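Local structure of HEPN domain-containing protein (Sulfolobus tokodaii, 1WOL) at residues A[57-62]-A[68-73]. The protein is of unknown function but belongs to the HEPN domain family, and folds as a compact helical domain without strands. Residues are numbered along the deposited sequence; the frame is centred on the assembly and turned at random.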
loop_
_atom_site.group_PDB
_atom_site.type_symbol
_atom_site.label_atom_id
_atom_site.label_comp_id
_atom_site.label_asym_id
_atom_site.label_seq_id
_atom_site.Cartn_x
_atom_site.Cartn_y
_atom_site.Cartn_z
ATOM N N SER A 57 6.852 4.660 -5.387
ATOM C CA SER A 57 5.597 5.410 -5.440
ATOM C C SER A 57 4.598 4.468 -6.105
ATOM O O SER A 57 4.837 4.018 -7.228
ATOM C CB SER A 57 5.756 6.613 -6.317
ATOM O OG SER A 57 4.449 7.050 -6.651
ATOM N N ILE A 58 3.468 4.126 -5.440
ATOM C CA ILE A 58 2.562 3.223 -6.063
ATOM C C ILE A 58 1.905 3.891 -7.284
ATOM O O ILE A 58 1.653 3.275 -8.289
ATOM C CB ILE A 58 1.494 2.820 -5.060
ATOM C CG1 ILE A 58 2.136 2.091 -3.931
ATOM C CG2 ILE A 58 0.455 1.915 -5.751
ATOM C CD1 ILE A 58 1.358 2.307 -2.567
ATOM N N SER A 59 1.652 5.175 -7.152
ATOM C CA SER A 59 1.072 5.925 -8.215
ATOM C C SER A 59 1.942 5.998 -9.493
ATOM O O SER A 59 1.448 6.014 -10.586
ATOM C CB SER A 59 0.807 7.343 -7.745
ATOM O OG SER A 59 0.099 8.019 -8.759
ATOM N N HIS A 60 3.255 6.043 -9.328
ATOM C CA HIS A 60 4.092 6.159 -10.516
ATOM C C HIS A 60 4.208 4.831 -11.134
ATOM O O HIS A 60 4.457 4.777 -12.301
ATOM C CB HIS A 60 5.505 6.700 -10.175
ATOM C CG HIS A 60 5.520 8.133 -9.704
ATOM N ND1 HIS A 60 4.718 9.118 -10.262
ATOM C CD2 HIS A 60 6.367 8.775 -8.856
ATOM C CE1 HIS A 60 5.078 10.303 -9.788
ATOM N NE2 HIS A 60 6.077 10.123 -8.930
ATOM N N LEU A 61 3.966 3.746 -10.380
ATOM C CA LEU A 61 4.045 2.410 -10.918
ATOM C C LEU A 61 2.851 2.050 -11.810
ATOM O O LEU A 61 2.925 1.206 -12.665
ATOM C CB LEU A 61 4.139 1.360 -9.791
ATOM C CG LEU A 61 5.380 1.178 -8.903
ATOM C CD1 LEU A 61 5.090 0.126 -7.807
ATOM C CD2 LEU A 61 6.519 0.693 -9.803
ATOM N N LEU A 62 1.720 2.681 -11.572
ATOM C CA LEU A 62 0.551 2.400 -12.377
ATOM C C LEU A 62 0.541 3.168 -13.705
ATOM O O LEU A 62 1.110 4.286 -13.776
ATOM C CB LEU A 62 -0.679 2.843 -11.595
ATOM C CG LEU A 62 -0.725 2.232 -10.199
ATOM C CD1 LEU A 62 -1.778 2.989 -9.445
ATOM C CD2 LEU A 62 -1.123 0.796 -10.307
ATOM N N ASP A 68 -10.501 5.311 -8.796
ATOM C CA ASP A 68 -10.498 4.942 -7.405
ATOM C C ASP A 68 -9.173 4.338 -7.014
ATOM O O ASP A 68 -8.805 4.448 -5.858
ATOM C CB ASP A 68 -11.583 3.923 -7.050
ATOM C CG ASP A 68 -11.444 2.649 -7.801
ATOM O OD1 ASP A 68 -11.652 2.602 -9.008
ATOM O OD2 ASP A 68 -11.162 1.589 -7.226
ATOM N N ILE A 69 -8.523 3.660 -7.952
ATOM C CA ILE A 69 -7.215 3.028 -7.689
ATOM C C ILE A 69 -6.148 4.126 -7.594
ATOM O O ILE A 69 -5.324 4.082 -6.708
ATOM C CB ILE A 69 -6.904 2.050 -8.789
ATOM C CG1 ILE A 69 -7.852 0.832 -8.756
ATOM C CG2 ILE A 69 -5.365 1.519 -8.701
ATOM C CD1 ILE A 69 -7.765 -0.081 -7.376
ATOM N N LEU A 70 -6.141 5.059 -8.574
ATOM C CA LEU A 70 -5.212 6.176 -8.436
ATOM C C LEU A 70 -5.436 6.970 -7.102
ATOM O O LEU A 70 -4.449 7.399 -6.428
ATOM C CB LEU A 70 -5.414 7.122 -9.622
ATOM C CG LEU A 70 -4.307 8.189 -9.734
ATOM C CD1 LEU A 70 -2.973 7.517 -9.943
ATOM C CD2 LEU A 70 -4.696 9.054 -10.947
ATOM N N GLN A 71 -6.701 7.170 -6.670
ATOM C CA GLN A 71 -6.971 7.912 -5.429
ATOM C C GLN A 71 -6.386 7.140 -4.233
ATOM O O GLN A 71 -5.730 7.733 -3.324
ATOM C CB GLN A 71 -8.464 8.120 -5.169
ATOM C CG GLN A 71 -8.955 9.083 -6.227
ATOM C CD GLN A 71 -10.444 9.075 -6.319
ATOM O OE1 GLN A 71 -11.160 8.423 -5.493
ATOM N NE2 GLN A 71 -10.895 9.791 -7.240
ATOM N N CYS A 72 -6.586 5.826 -4.208
ATOM C CA CYS A 72 -5.975 5.098 -3.081
ATOM C C CYS A 72 -4.447 4.991 -3.222
ATOM O O CYS A 72 -3.823 4.908 -2.149
ATOM C CB CYS A 72 -6.523 3.650 -3.043
ATOM S SG CYS A 72 -8.108 3.528 -2.137
ATOM N N ALA A 73 -3.914 4.797 -4.423
ATOM C CA ALA A 73 -2.434 4.759 -4.537
ATOM C C ALA A 73 -1.891 6.140 -4.039
ATOM O O ALA A 73 -0.951 6.154 -3.239
ATOM C CB ALA A 73 -2.046 4.491 -6.002
#
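I58 turns CG2 anti to its own backbone N, on the side of its carbonyl carbon, and that branch reaches the methyl group of A73, with CG2 3.6 Å from A73 CB. L62 shares the first torsion of I58, its CG anti to the carbonyl carbon (chi1 -53°), and CD1, extended anti to CA (chi2 167°), reaches helix 67-77. There CD1 sits 3.8 Å from A73 CB and 3.9 Å from I69 CG2, the L62 and I69 side chains crossing at about a right angle. The methyl of A73 is thus touched by two branches, one from the first residue of helix 58-61 and one from the residue just past its end. With nothing larger than a methyl on A73, the backbones come close, S59 CA and A73 CA being 5.2 Å apart. Toward the more exposed edge, L70 CD1 lies 3.3 Å from S59 OG, a methyl set against a hydroxyl.

S57 is the N-cap of the short helix: its OG accepts from H60 N at 3.1 Å, with an N-H...O angle of 149°. D77, the last residue of helix 67-77, also bonds to S57 OG and to the backbone N of both I58 and S59, so its carboxylate holds the start of the short helix against the longer one. L62 and I69 also both touch W116 of helix 100-120, while C72 is tied to C109 of the same helix by a disulfide.

The contact therefore joins helix 58-61 to helix 67-77 in this HEPN domain. Between the two segments the grip is by van der Waals contact, mostly of aliphatic groups, with one hydroxyl-methyl approach; directional polar bonds between the helices are added beyond the segments by D77.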